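Local coordinates for protein ribulose bisphosphate carboxylase (Pyrococcus horikoshii, PDB 2D69) that probably catalyses, with magnesium, the addition of CO2 and water to ribulose 1,5-bisphosphate, yielding two molecules of 3-phosphoglycerate in an archaeal AMP degradation pathway, at residues Arg45-Ser50 with Ser68-Phe73; Val72-Lys77 with Ile83-Tyr88; Glu176-Gly181 with Tyr207-Arg212; Thr157-Lys162 with Glu168-Ile173. All coordinates share one frame; numbering follows the deposited sequence.

Contact 1: Arg45-Ser50 with Ser68-Phe73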
loop_
_atom_site.group_PDB
_atom_site.type_symbol
_atom_site.label_atom_id
_atom_site.label_comp_id
_atom_site.label_asym_id
_atom_site.label_seq_id
_atom_site.Cartn_x
_atom_site.Cartn_y
_atom_site.Cartn_z
ATOM N N ARG A 45 -19.257 46.341 15.603
ATOM C CA ARG A 45 -18.068 45.628 16.005
ATOM C C ARG A 45 -18.241 44.108 15.861
ATOM O O ARG A 45 -17.324 43.391 15.410
ATOM C CB ARG A 45 -17.736 45.967 17.452
ATOM C CG ARG A 45 -17.102 47.361 17.567
ATOM C CD ARG A 45 -16.893 47.800 18.996
ATOM N NE ARG A 45 -16.397 49.198 19.096
ATOM C CZ ARG A 45 -15.109 49.546 19.195
ATOM N NH1 ARG A 45 -14.139 48.632 19.184
ATOM N NH2 ARG A 45 -14.769 50.842 19.274
ATOM N N ILE A 46 -19.414 43.610 16.224
ATOM C CA ILE A 46 -19.666 42.169 16.039
ATOM C C ILE A 46 -19.604 41.792 14.543
ATOM O O ILE A 46 -18.969 40.785 14.164
ATOM C CB ILE A 46 -20.998 41.743 16.658
ATOM C CG1 ILE A 46 -20.983 42.068 18.153
ATOM C CG2 ILE A 46 -21.172 40.204 16.487
ATOM C CD1 ILE A 46 -22.384 42.139 18.800
ATOM N N ALA A 47 -20.261 42.597 13.706
ATOM C CA ALA A 47 -20.413 42.281 12.261
ATOM C C ALA A 47 -19.042 42.346 11.572
ATOM O O ALA A 47 -18.647 41.520 10.715
ATOM C CB ALA A 47 -21.411 43.263 11.636
ATOM N N SER A 48 -18.308 43.353 11.997
ATOM C CA SER A 48 -16.966 43.623 11.525
ATOM C C SER A 48 -15.955 42.492 11.821
ATOM O O SER A 48 -15.272 41.971 10.928
ATOM C CB SER A 48 -16.488 44.888 12.235
ATOM O OG SER A 48 -15.234 45.148 11.761
ATOM N N GLU A 49 -15.865 42.116 13.087
ATOM C CA GLU A 49 -14.874 41.185 13.532
ATOM C C GLU A 49 -15.247 39.766 13.033
ATOM O O GLU A 49 -14.373 38.926 12.835
ATOM C CB GLU A 49 -14.731 41.281 15.041
ATOM C CG GLU A 49 -13.629 40.419 15.643
ATOM C CD GLU A 49 -12.222 40.911 15.315
ATOM O OE1 GLU A 49 -12.071 42.124 14.951
ATOM O OE2 GLU A 49 -11.285 40.067 15.415
ATOM N N SER A 50 -16.530 39.512 12.794
ATOM C CA SER A 50 -16.938 38.230 12.225
ATOM C C SER A 50 -16.897 38.236 10.690
ATOM O O SER A 50 -17.264 37.281 10.077
ATOM C CB SER A 50 -18.316 37.795 12.727
ATOM O OG SER A 50 -19.322 38.798 12.644
ATOM N N SER A 68 -17.726 40.690 0.966
ATOM C CA SER A 68 -17.591 39.789 2.079
ATOM C C SER A 68 -18.063 40.432 3.407
ATOM O O SER A 68 -17.863 39.849 4.434
ATOM C CB SER A 68 -16.143 39.289 2.211
ATOM O OG SER A 68 -15.637 38.652 1.014
ATOM N N MET A 69 -18.686 41.608 3.376
ATOM C CA MET A 69 -19.090 42.323 4.601
ATOM C C MET A 69 -20.340 41.773 5.207
ATOM O O MET A 69 -21.317 41.615 4.500
ATOM C CB MET A 69 -19.457 43.753 4.286
ATOM C CG MET A 69 -18.319 44.665 4.024
ATOM S SD MET A 69 -19.027 46.329 3.739
ATOM C CE MET A 69 -19.183 46.994 5.395
ATOM N N ALA A 70 -20.346 41.570 6.523
ATOM C CA ALA A 70 -21.555 41.193 7.232
ATOM C C ALA A 70 -22.350 42.481 7.477
ATOM O O ALA A 70 -21.796 43.581 7.430
ATOM C CB ALA A 70 -21.235 40.492 8.522
ATOM N N LYS A 71 -23.661 42.362 7.629
ATOM C CA LYS A 71 -24.512 43.537 7.838
ATOM C C LYS A 71 -25.471 43.327 8.995
ATOM O O LYS A 71 -26.213 42.341 9.001
ATOM C CB LYS A 71 -25.299 43.849 6.568
ATOM C CG LYS A 71 -24.512 44.673 5.526
ATOM C CD LYS A 71 -24.580 46.214 5.733
ATOM C CE LYS A 71 -23.516 46.987 4.884
ATOM N NZ LYS A 71 -22.163 46.241 4.854
ATOM N N VAL A 72 -25.485 44.254 9.948
ATOM C CA VAL A 72 -26.473 44.237 11.025
ATOM C C VAL A 72 -27.767 44.777 10.459
ATOM O O VAL A 72 -27.817 45.931 10.059
ATOM C CB VAL A 72 -26.075 45.123 12.233
ATOM C CG1 VAL A 72 -27.141 45.007 13.334
ATOM C CG2 VAL A 72 -24.689 44.756 12.753
ATOM N N PHE A 73 -28.812 43.947 10.421
ATOM C CA PHE A 73 -30.082 44.337 9.830
ATOM C C PHE A 73 -31.260 44.449 10.820
ATOM O O PHE A 73 -32.338 44.988 10.469
ATOM C CB PHE A 73 -30.408 43.402 8.675
ATOM C CG PHE A 73 -30.827 42.019 9.083
ATOM C CD1 PHE A 73 -32.169 41.737 9.333
ATOM C CD2 PHE A 73 -29.880 40.986 9.197
ATOM C CE1 PHE A 73 -32.578 40.457 9.704
ATOM C CE2 PHE A 73 -30.273 39.686 9.552
ATOM C CZ PHE A 73 -31.622 39.416 9.802
#

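Contact 2: Val72-Lys77 with Ile83-Tyr88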
loop_
_atom_site.group_PDB
_atom_site.type_symbol
_atom_site.label_atom_id
_atom_site.label_comp_id
_atom_site.label_asym_id
_atom_site.label_seq_id
_atom_site.Cartn_x
_atom_site.Cartn_y
_atom_site.Cartn_z
ATOM N N VAL A 72 -25.485 44.254 9.948
ATOM C CA VAL A 72 -26.473 44.237 11.025
ATOM C C VAL A 72 -27.767 44.777 10.459
ATOM O O VAL A 72 -27.817 45.931 10.059
ATOM C CB VAL A 72 -26.075 45.123 12.233
ATOM C CG1 VAL A 72 -27.141 45.007 13.334
ATOM C CG2 VAL A 72 -24.689 44.756 12.753
ATOM N N PHE A 73 -28.812 43.947 10.421
ATOM C CA PHE A 73 -30.082 44.337 9.830
ATOM C C PHE A 73 -31.260 44.449 10.820
ATOM O O PHE A 73 -32.338 44.988 10.469
ATOM C CB PHE A 73 -30.408 43.402 8.675
ATOM C CG PHE A 73 -30.827 42.019 9.083
ATOM C CD1 PHE A 73 -32.169 41.737 9.333
ATOM C CD2 PHE A 73 -29.880 40.986 9.197
ATOM C CE1 PHE A 73 -32.578 40.457 9.704
ATOM C CE2 PHE A 73 -30.273 39.686 9.552
ATOM C CZ PHE A 73 -31.622 39.416 9.802
ATOM N N TYR A 74 -31.047 43.934 12.030
ATOM C CA TYR A 74 -32.008 43.999 13.124
ATOM C C TYR A 74 -31.281 44.363 14.412
ATOM O O TYR A 74 -30.244 43.790 14.729
ATOM C CB TYR A 74 -32.672 42.639 13.282
ATOM C CG TYR A 74 -33.592 42.475 14.476
ATOM C CD1 TYR A 74 -34.986 42.385 14.294
ATOM C CD2 TYR A 74 -33.085 42.351 15.759
ATOM C CE1 TYR A 74 -35.848 42.188 15.366
ATOM C CE2 TYR A 74 -33.931 42.154 16.841
ATOM C CZ TYR A 74 -35.318 42.072 16.636
ATOM O OH TYR A 74 -36.167 41.891 17.700
ATOM N N LEU A 75 -31.833 45.297 15.163
ATOM C CA LEU A 75 -31.232 45.706 16.424
ATOM C C LEU A 75 -32.290 46.270 17.360
ATOM O O LEU A 75 -32.853 47.301 17.078
ATOM C CB LEU A 75 -30.151 46.767 16.190
ATOM C CG LEU A 75 -29.531 47.315 17.481
ATOM C CD1 LEU A 75 -28.892 46.132 18.244
ATOM C CD2 LEU A 75 -28.502 48.405 17.234
ATOM N N GLU A 76 -32.566 45.584 18.461
ATOM C CA GLU A 76 -33.611 46.017 19.391
ATOM C C GLU A 76 -33.229 45.708 20.825
ATOM O O GLU A 76 -32.511 44.770 21.109
ATOM C CB GLU A 76 -34.969 45.351 19.101
ATOM C CG GLU A 76 -35.472 45.447 17.655
ATOM C CD GLU A 76 -35.992 46.822 17.257
ATOM O OE1 GLU A 76 -35.999 47.767 18.085
ATOM O OE2 GLU A 76 -36.404 46.953 16.090
ATOM N N LYS A 77 -33.756 46.517 21.736
ATOM C CA LYS A 77 -33.538 46.313 23.149
ATOM C C LYS A 77 -34.117 44.939 23.564
ATOM O O LYS A 77 -35.102 44.495 22.999
ATOM C CB LYS A 77 -34.168 47.492 23.909
ATOM C CG LYS A 77 -33.708 47.596 25.346
ATOM C CD LYS A 77 -33.325 49.021 25.850
ATOM C CE LYS A 77 -32.238 48.898 27.018
ATOM N NZ LYS A 77 -31.425 47.541 27.071
ATOM N N ILE A 83 -30.644 42.566 21.217
ATOM C CA ILE A 83 -30.431 41.492 20.253
ATOM C C ILE A 83 -30.082 42.144 18.928
ATOM O O ILE A 83 -30.665 43.197 18.584
ATOM C CB ILE A 83 -31.650 40.568 20.193
ATOM C CG1 ILE A 83 -31.648 39.661 21.436
ATOM C CG2 ILE A 83 -31.646 39.717 18.933
ATOM C CD1 ILE A 83 -32.903 38.715 21.597
ATOM N N ALA A 84 -29.033 41.640 18.277
ATOM C CA ALA A 84 -28.759 41.921 16.869
ATOM C C ALA A 84 -28.887 40.654 16.040
ATOM O O ALA A 84 -28.524 39.586 16.501
ATOM C CB ALA A 84 -27.383 42.489 16.700
ATOM N N LYS A 85 -29.417 40.789 14.827
ATOM C CA LYS A 85 -29.341 39.741 13.838
ATOM C C LYS A 85 -28.452 40.279 12.759
ATOM O O LYS A 85 -28.568 41.439 12.351
ATOM C CB LYS A 85 -30.715 39.401 13.276
ATOM C CG LYS A 85 -31.771 39.156 14.317
ATOM C CD LYS A 85 -33.062 38.656 13.667
ATOM C CE LYS A 85 -34.233 38.620 14.660
ATOM N NZ LYS A 85 -35.563 38.492 13.981
ATOM N N ILE A 86 -27.548 39.443 12.298
ATOM C CA ILE A 86 -26.512 39.854 11.360
ATOM C C ILE A 86 -26.512 38.885 10.188
ATOM O O ILE A 86 -26.695 37.676 10.376
ATOM C CB ILE A 86 -25.126 39.895 12.039
ATOM C CG1 ILE A 86 -25.152 40.833 13.277
ATOM C CG2 ILE A 86 -24.075 40.372 11.023
ATOM C CD1 ILE A 86 -23.804 40.864 14.103
ATOM N N ALA A 87 -26.367 39.452 8.999
ATOM C CA ALA A 87 -26.396 38.701 7.760
ATOM C C ALA A 87 -25.013 38.603 7.135
ATOM O O ALA A 87 -24.310 39.600 7.042
ATOM C CB ALA A 87 -27.359 39.337 6.779
ATOM N N TYR A 88 -24.690 37.394 6.672
ATOM C CA TYR A 88 -23.376 36.985 6.167
ATOM C C TYR A 88 -23.480 36.377 4.781
ATOM O O TYR A 88 -24.143 35.359 4.606
ATOM C CB TYR A 88 -22.746 35.916 7.095
ATOM C CG TYR A 88 -22.458 36.443 8.503
ATOM C CD1 TYR A 88 -21.203 36.881 8.855
ATOM C CD2 TYR A 88 -23.474 36.512 9.461
ATOM C CE1 TYR A 88 -20.945 37.353 10.120
ATOM C CE2 TYR A 88 -23.235 36.940 10.724
ATOM C CZ TYR A 88 -21.970 37.388 11.057
ATOM O OH TYR A 88 -21.772 37.863 12.314
#

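Contact 3: Glu176-Gly181 with Tyr207-Arg212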
loop_
_atom_site.group_PDB
_atom_site.type_symbol
_atom_site.label_atom_id
_atom_site.label_comp_id
_atom_site.label_asym_id
_atom_site.label_seq_id
_atom_site.Cartn_x
_atom_site.Cartn_y
_atom_site.Cartn_z
ATOM N N GLU A 176 -26.501 -7.638 33.806
ATOM C CA GLU A 176 -27.642 -7.310 34.632
ATOM C C GLU A 176 -28.550 -6.257 34.013
ATOM O O GLU A 176 -29.770 -6.426 33.950
ATOM C CB GLU A 176 -27.189 -6.833 36.046
ATOM C CG GLU A 176 -26.537 -7.887 36.937
ATOM C CD GLU A 176 -27.385 -9.144 37.100
ATOM O OE1 GLU A 176 -26.953 -10.242 36.682
ATOM O OE2 GLU A 176 -28.477 -9.021 37.682
ATOM N N LEU A 177 -27.945 -5.185 33.539
ATOM C CA LEU A 177 -28.706 -4.031 33.053
ATOM C C LEU A 177 -29.464 -4.332 31.798
ATOM O O LEU A 177 -30.676 -4.061 31.709
ATOM C CB LEU A 177 -27.777 -2.860 32.804
ATOM C CG LEU A 177 -27.151 -2.283 34.065
ATOM C CD1 LEU A 177 -26.011 -1.379 33.739
ATOM C CD2 LEU A 177 -28.165 -1.502 34.816
ATOM N N TRP A 178 -28.749 -4.921 30.842
ATOM C CA TRP A 178 -29.329 -5.382 29.575
ATOM C C TRP A 178 -30.397 -6.458 29.809
ATOM O O TRP A 178 -31.504 -6.330 29.296
ATOM C CB TRP A 178 -28.224 -5.931 28.635
ATOM C CG TRP A 178 -27.415 -4.913 27.843
ATOM C CD1 TRP A 178 -27.846 -3.729 27.353
ATOM C CD2 TRP A 178 -26.045 -5.027 27.454
ATOM N NE1 TRP A 178 -26.848 -3.120 26.635
ATOM C CE2 TRP A 178 -25.734 -3.903 26.671
ATOM C CE3 TRP A 178 -25.064 -6.013 27.618
ATOM C CZ2 TRP A 178 -24.484 -3.703 26.132
ATOM C CZ3 TRP A 178 -23.851 -5.806 27.120
ATOM C CH2 TRP A 178 -23.547 -4.649 26.379
ATOM N N SER A 179 -30.078 -7.507 30.574
ATOM C CA SER A 179 -31.033 -8.589 30.870
ATOM C C SER A 179 -32.345 -8.126 31.537
ATOM O O SER A 179 -33.407 -8.706 31.317
ATOM C CB SER A 179 -30.390 -9.702 31.737
ATOM O OG SER A 179 -29.287 -10.298 31.086
ATOM N N GLY A 180 -32.270 -7.091 32.347
ATOM C CA GLY A 180 -33.445 -6.588 33.021
ATOM C C GLY A 180 -34.295 -5.679 32.158
ATOM O O GLY A 180 -35.401 -5.320 32.556
ATOM N N GLY A 181 -33.738 -5.228 31.034
ATOM C CA GLY A 181 -34.505 -4.543 30.007
ATOM C C GLY A 181 -33.924 -3.235 29.479
ATOM O O GLY A 181 -34.546 -2.607 28.611
ATOM N N TYR A 207 -19.271 -6.980 23.878
ATOM C CA TYR A 207 -20.107 -7.296 22.716
ATOM C C TYR A 207 -20.469 -8.767 22.713
ATOM O O TYR A 207 -21.510 -9.153 22.185
ATOM C CB TYR A 207 -19.451 -6.798 21.397
ATOM C CG TYR A 207 -19.567 -5.276 21.281
ATOM C CD1 TYR A 207 -18.521 -4.429 21.633
ATOM C CD2 TYR A 207 -20.799 -4.666 20.905
ATOM C CE1 TYR A 207 -18.679 -3.102 21.578
ATOM C CE2 TYR A 207 -20.950 -3.329 20.852
ATOM C CZ TYR A 207 -19.900 -2.532 21.211
ATOM O OH TYR A 207 -19.966 -1.162 21.185
ATOM N N ARG A 208 -19.615 -9.604 23.285
ATOM C CA ARG A 208 -19.988 -11.002 23.516
ATOM C C ARG A 208 -21.143 -11.135 24.524
ATOM O O ARG A 208 -22.103 -11.865 24.303
ATOM C CB ARG A 208 -18.790 -11.834 23.988
ATOM C CG ARG A 208 -17.661 -11.891 22.949
ATOM C CD ARG A 208 -16.429 -12.724 23.370
ATOM N NE ARG A 208 -16.813 -14.128 23.506
ATOM C CZ ARG A 208 -17.108 -14.754 24.652
ATOM N NH1 ARG A 208 -17.050 -14.119 25.832
ATOM N NH2 ARG A 208 -17.461 -16.053 24.615
ATOM N N VAL A 209 -21.060 -10.394 25.609
ATOM C CA VAL A 209 -22.138 -10.352 26.589
ATOM C C VAL A 209 -23.405 -9.805 25.923
ATOM O O VAL A 209 -24.507 -10.364 26.095
ATOM C CB VAL A 209 -21.780 -9.409 27.755
ATOM C CG1 VAL A 209 -22.985 -9.199 28.739
ATOM C CG2 VAL A 209 -20.542 -9.885 28.508
ATOM N N ARG A 210 -23.241 -8.711 25.165
ATOM C CA ARG A 210 -24.312 -8.091 24.431
ATOM C C ARG A 210 -25.025 -9.129 23.585
ATOM O O ARG A 210 -26.259 -9.272 23.665
ATOM C CB ARG A 210 -23.757 -6.975 23.519
ATOM C CG ARG A 210 -24.777 -6.091 22.871
ATOM C CD ARG A 210 -25.440 -6.699 21.664
ATOM N NE ARG A 210 -24.581 -6.776 20.489
ATOM C CZ ARG A 210 -24.335 -5.792 19.631
ATOM N NH1 ARG A 210 -24.832 -4.565 19.780
ATOM N NH2 ARG A 210 -23.559 -6.045 18.569
ATOM N N ASP A 211 -24.268 -9.857 22.774
ATOM C CA ASP A 211 -24.884 -10.839 21.901
ATOM C C ASP A 211 -25.564 -11.958 22.684
ATOM O O ASP A 211 -26.624 -12.467 22.295
ATOM C CB ASP A 211 -23.872 -11.421 20.894
ATOM C CG ASP A 211 -23.443 -10.383 19.872
ATOM O OD1 ASP A 211 -22.397 -10.587 19.247
ATOM O OD2 ASP A 211 -24.087 -9.335 19.635
ATOM N N ARG A 212 -24.987 -12.342 23.804
ATOM C CA ARG A 212 -25.637 -13.374 24.636
ATOM C C ARG A 212 -27.004 -12.892 25.141
ATOM O O ARG A 212 -27.983 -13.657 25.140
ATOM C CB ARG A 212 -24.726 -13.755 25.802
ATOM C CG ARG A 212 -25.269 -14.833 26.725
ATOM C CD ARG A 212 -24.527 -14.889 28.052
ATOM N NE ARG A 212 -25.256 -15.696 29.037
ATOM C CZ ARG A 212 -24.981 -15.717 30.337
ATOM N NH1 ARG A 212 -23.968 -15.005 30.829
ATOM N NH2 ARG A 212 -25.703 -16.482 31.150
#

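Contact 4: Thr157-Lys162 with Glu168-Ile173. With SO4 (sulfate ion), chain E.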
loop_
_atom_site.group_PDB
_atom_site.type_symbol
_atom_site.label_atom_id
_atom_site.label_comp_id
_atom_site.label_asym_id
_atom_site.label_seq_id
_atom_site.Cartn_x
_atom_site.Cartn_y
_atom_site.Cartn_z
ATOM N N THR A 157 -28.472 3.294 30.631
ATOM C CA THR A 157 -27.895 3.384 31.957
ATOM C C THR A 157 -26.357 3.460 31.961
ATOM O O THR A 157 -25.684 2.619 31.379
ATOM C CB THR A 157 -28.356 2.214 32.769
ATOM O OG1 THR A 157 -29.740 2.407 33.105
ATOM C CG2 THR A 157 -27.719 2.215 34.135
ATOM N N VAL A 158 -25.822 4.469 32.639
ATOM C CA VAL A 158 -24.398 4.522 32.995
ATOM C C VAL A 158 -24.236 3.835 34.349
ATOM O O VAL A 158 -24.902 4.211 35.300
ATOM C CB VAL A 158 -23.919 5.961 33.226
ATOM C CG1 VAL A 158 -22.392 5.986 33.472
ATOM C CG2 VAL A 158 -24.317 6.863 32.062
ATOM N N PRO A 159 -23.373 2.830 34.473
ATOM C CA PRO A 159 -23.182 2.215 35.782
ATOM C C PRO A 159 -22.657 3.220 36.821
ATOM O O PRO A 159 -22.100 4.273 36.490
ATOM C CB PRO A 159 -22.174 1.096 35.509
ATOM C CG PRO A 159 -22.327 0.791 34.073
ATOM C CD PRO A 159 -22.589 2.140 33.432
ATOM N N LYS A 160 -22.950 2.890 38.072
ATOM C CA LYS A 160 -22.517 3.616 39.269
ATOM C C LYS A 160 -21.708 2.652 40.146
ATOM O O LYS A 160 -22.172 1.529 40.366
ATOM C CB LYS A 160 -23.745 4.071 40.080
ATOM C CG LYS A 160 -24.571 5.206 39.439
ATOM C CD LYS A 160 -23.761 6.470 39.176
ATOM C CE LYS A 160 -24.222 7.244 37.908
ATOM N NZ LYS A 160 -25.427 8.098 38.277
ATOM N N PRO A 161 -20.520 3.032 40.631
ATOM C CA PRO A 161 -19.857 4.306 40.338
ATOM C C PRO A 161 -19.408 4.358 38.887
ATOM O O PRO A 161 -19.450 3.346 38.179
ATOM C CB PRO A 161 -18.649 4.290 41.252
ATOM C CG PRO A 161 -18.363 2.840 41.480
ATOM C CD PRO A 161 -19.707 2.188 41.520
ATOM N N LYS A 162 -19.029 5.542 38.449
ATOM C CA LYS A 162 -18.767 5.780 37.039
ATOM C C LYS A 162 -17.348 5.382 36.574
ATOM O O LYS A 162 -17.150 5.054 35.392
ATOM C CB LYS A 162 -19.163 7.215 36.693
ATOM C CG LYS A 162 -18.317 8.318 37.268
ATOM C CD LYS A 162 -19.221 9.536 37.587
ATOM C CE LYS A 162 -18.490 10.859 37.525
ATOM N NZ LYS A 162 -18.596 11.516 36.180
ATOM N N GLU A 168 -14.002 -7.462 33.549
ATOM C CA GLU A 168 -14.885 -8.517 34.044
ATOM C C GLU A 168 -16.047 -7.968 34.879
ATOM O O GLU A 168 -17.166 -8.415 34.771
ATOM C CB GLU A 168 -14.093 -9.514 34.900
ATOM C CG GLU A 168 -14.891 -10.748 35.308
ATOM C CD GLU A 168 -15.581 -11.429 34.117
ATOM O OE1 GLU A 168 -16.748 -11.871 34.241
ATOM O OE2 GLU A 168 -14.964 -11.505 33.028
ATOM N N GLU A 169 -15.762 -6.974 35.711
ATOM C CA GLU A 169 -16.781 -6.431 36.606
ATOM C C GLU A 169 -17.771 -5.656 35.737
ATOM O O GLU A 169 -18.969 -5.663 35.979
ATOM C CB GLU A 169 -16.158 -5.517 37.654
ATOM C CG GLU A 169 -15.245 -6.157 38.702
ATOM C CD GLU A 169 -14.325 -5.141 39.415
ATOM O OE1 GLU A 169 -13.980 -4.085 38.860
ATOM O OE2 GLU A 169 -13.929 -5.378 40.564
ATOM N N TYR A 170 -17.265 -4.991 34.690
ATOM C CA TYR A 170 -18.128 -4.213 33.820
ATOM C C TYR A 170 -19.039 -5.159 33.033
ATOM O O TYR A 170 -20.210 -4.880 32.875
ATOM C CB TYR A 170 -17.320 -3.362 32.861
ATOM C CG TYR A 170 -17.937 -2.064 32.439
ATOM C CD1 TYR A 170 -18.136 -1.052 33.366
ATOM C CD2 TYR A 170 -18.286 -1.812 31.105
ATOM C CE1 TYR A 170 -18.677 0.169 33.014
ATOM C CE2 TYR A 170 -18.815 -0.537 30.734
ATOM C CZ TYR A 170 -19.005 0.435 31.713
ATOM O OH TYR A 170 -19.483 1.721 31.436
ATOM N N ALA A 171 -18.499 -6.299 32.603
ATOM C CA ALA A 171 -19.292 -7.327 31.921
ATOM C C ALA A 171 -20.447 -7.797 32.771
ATOM O O ALA A 171 -21.530 -8.095 32.250
ATOM C CB ALA A 171 -18.419 -8.508 31.523
ATOM N N GLU A 172 -20.227 -7.886 34.072
ATOM C CA GLU A 172 -21.261 -8.432 34.982
ATOM C C GLU A 172 -22.370 -7.424 35.213
ATOM O O GLU A 172 -23.539 -7.765 35.226
ATOM C CB GLU A 172 -20.658 -8.905 36.324
ATOM C CG GLU A 172 -19.723 -10.098 36.129
ATOM C CD GLU A 172 -18.972 -10.566 37.399
ATOM O OE1 GLU A 172 -18.716 -9.765 38.354
ATOM O OE2 GLU A 172 -18.609 -11.759 37.410
ATOM N N ILE A 173 -22.004 -6.176 35.423
ATOM C CA ILE A 173 -23.032 -5.177 35.552
ATOM C C ILE A 173 -23.802 -5.001 34.257
ATOM O O ILE A 173 -25.037 -4.922 34.287
ATOM C CB ILE A 173 -22.498 -3.873 36.177
ATOM C CG1 ILE A 173 -23.645 -2.905 36.411
ATOM C CG2 ILE A 173 -21.387 -3.246 35.382
ATOM C CD1 ILE A 173 -24.654 -3.442 37.413
HETATM S S SO4 E . -28.175 9.909 37.154
HETATM O O1 SO4 E . -27.808 9.246 38.394
HETATM O O2 SO4 E . -28.702 11.226 37.418
HETATM O O3 SO4 E . -26.956 10.046 36.380
HETATM O O4 SO4 E . -29.115 9.089 36.410
HETATM O O HOH W 1 -18.600 4.027 32.688
#

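Contact 1: Arg45-Ser50 with Ser68-Phe73
A helix laid on a β-sheet is the motif that A47, A70 and V72 build in the N-terminal domain, and it illustrates how small side chains let two elements come close. A47, in the last turns of helix 39-49, points its CB at the start of strand 71-78, and the nearest α-carbons, those of A47 and A70, are only 5.3 Å apart. A47 CB lies 3.8 Å from V72 CG2 and 4.2 Å from A70 CB. V72 presents this branch because its CG1 lies opposite the backbone N (chi1 -178°), which leaves CG2 on the flank that reaches the helix. The methyl of A70 also rests on the helix backbone, with A70 CB 3.5 Å from A47 O; that carbonyl is satisfied by S51 OG. The interface is thus apolar and buried, with I46 of the same helix covering I86 and Y30 of the sheet. Just past the end of the helix at E49, S50 turns its hydroxyl back on the last turn, S50 OG lying 2.5 Å from I46 O, and also bonds to Y88 OH. Carbonyl I46 O receives S50 N and S50 OG from opposite faces of its plane.

Contact 2: Val72-Lys77 with Ile83-Tyr88
Y74 and K85, a directly paired couple in the antiparallel hairpin of strands 71-78 and 81-88, show how a lysine can cover an aromatic ring. The extended K85 chain runs across one face of Y74: K85 CE stands 3.8 Å from the centroid of the Y74 ring, 7° off the normal, as a CH-pi contact. Beyond it, K85 NZ lies 4.2 Å from the same centroid and makes a cation-pi interaction. Y74 offers this face because its CG is opposite the backbone N (chi1 173°), and Y74 CE2 also touches I83 CG2 at 3.9 Å. Replacing Y74 by a leucine is likely to strip the K85 ammonium of its aromatic face and leave I83 CG2 without this neighbour.

F73 reaches K85 nearer the backbone, with F73 CZ 3.6 Å from K85 CB, while its ring edge meets A87 N. F73 and Y74 both face K85, forming a classic β bulge: K85 O accepts from F73 N, and K85 N donates to Y74 O. Farther along, E76 and I83 exchange two backbone bonds. On the face shared by V72, L75, A84 and I86, which closes on helix 39-49, contacts between side chains are apolar, as where V72 CG2 meets I86 CG1 at 4.0 Å. The backbone bonds thus set the register, while the K85 chain and ammonium probably hold the Y74 ring in place on the more exposed face.

Contact 3: Glu176-Gly181 with Tyr207-Arg212
Packing of W178 on V209 and R210, where helix 167-179 meets helix 199-217, exemplifies a broad aromatic ring set between two outer helices of an α/β barrel. Apolar approaches carry it. R210 CG lies over one face of the six-membered ring, 4.2 Å from its centroid in a CH-pi contact, and R210 CB is 3.7 Å from W178 CH2, whereas V209 CG1 comes in at the ring edge, 3.9 Å from W178 CZ3.

Polar interactions fix the groups on either helix. W178 NE1 donates to E222 O. R210, bent at chi2 and chi3, sends its guanidinium away from the tryptophan: R210 NE forms a salt bridge to D211 OD2 at 2.7 Å, Y207 CD2 sits over the guanidinium plane of R210, and R210 NH1 makes a salt bridge to E222 OE2. An alanine in place of W178 would probably open a gap beside R210 CG and leave E222 O without this donor.

Around these residues, V209 also packs on A171 and Y175 of helix 167-179, while L185 of strand 184-186 touches W178 from the barrel side.

Contact 4: Thr157-Lys162 with Glu168-Ile173
P159, Y170 and I173 join the loop after the first strand of the TIM barrel to the helix that follows it, an example of how the helix of a β/α unit packs on an active-site loop. The P159 ring carries the contact. Its CG approaches Y170 CE1 at 3.9 Å, its CD lies 3.7 Å from Y170 OH, and on the helix turn beyond, I173 CG2 is 4.3 Å from P159 CG. The proline and tyrosine side chains meet at about a right angle.

Next outward, one water ties the same elements together: it donates to Y170 OH, 2.8 Å from the water oxygen, and more distantly to K162 O. The phenol oxygen is also hydrogen-bonded to D187, while F191 stacks on the tyrosine ring and W165 meets it edge-to-face.

The same loop carries K160, the predicted proton acceptor, and K162, predicted to bind substrate, with a cis peptide bond between K160 and P161. K162 NZ makes salt bridges to D188 and E189, both predicted magnesium ligands. K160 points its CB away from the helix, and its tip meets a sulfate, probably from the crystallisation liquor, that also takes bonds from G350 N, G373 N and Q370 NE2, all three in predicted substrate-binding residues. There K160 NZ makes a weak hydrogen bond to sulfate O3 at 3.1 Å and lies 2.6 Å from sulfate O1.

Overall arrangement
The four contacts fall into two pairs at opposite sides of the chain's centre. Contacts 1 and 2 belong to the N-terminal domain and share strand 71-78, with a probable hydrogen bond from A87 N to K71 O between them; contacts 3 and 4 belong to the barrel and share helix 167-179, touching through L177 and T157 and through V209 and A171. Contacts 1, 3 and 4 are buried and small, made largely by apolar groups, with aromatic rings taking part in 3 and 4 but not in 1, whereas contact 2 is only partly buried, far larger, and the one whose segments are joined by direct hydrogen bonds. Contact 4 alone contains predicted active-site residues. Contacts 1 and 4 both touch a second subunit.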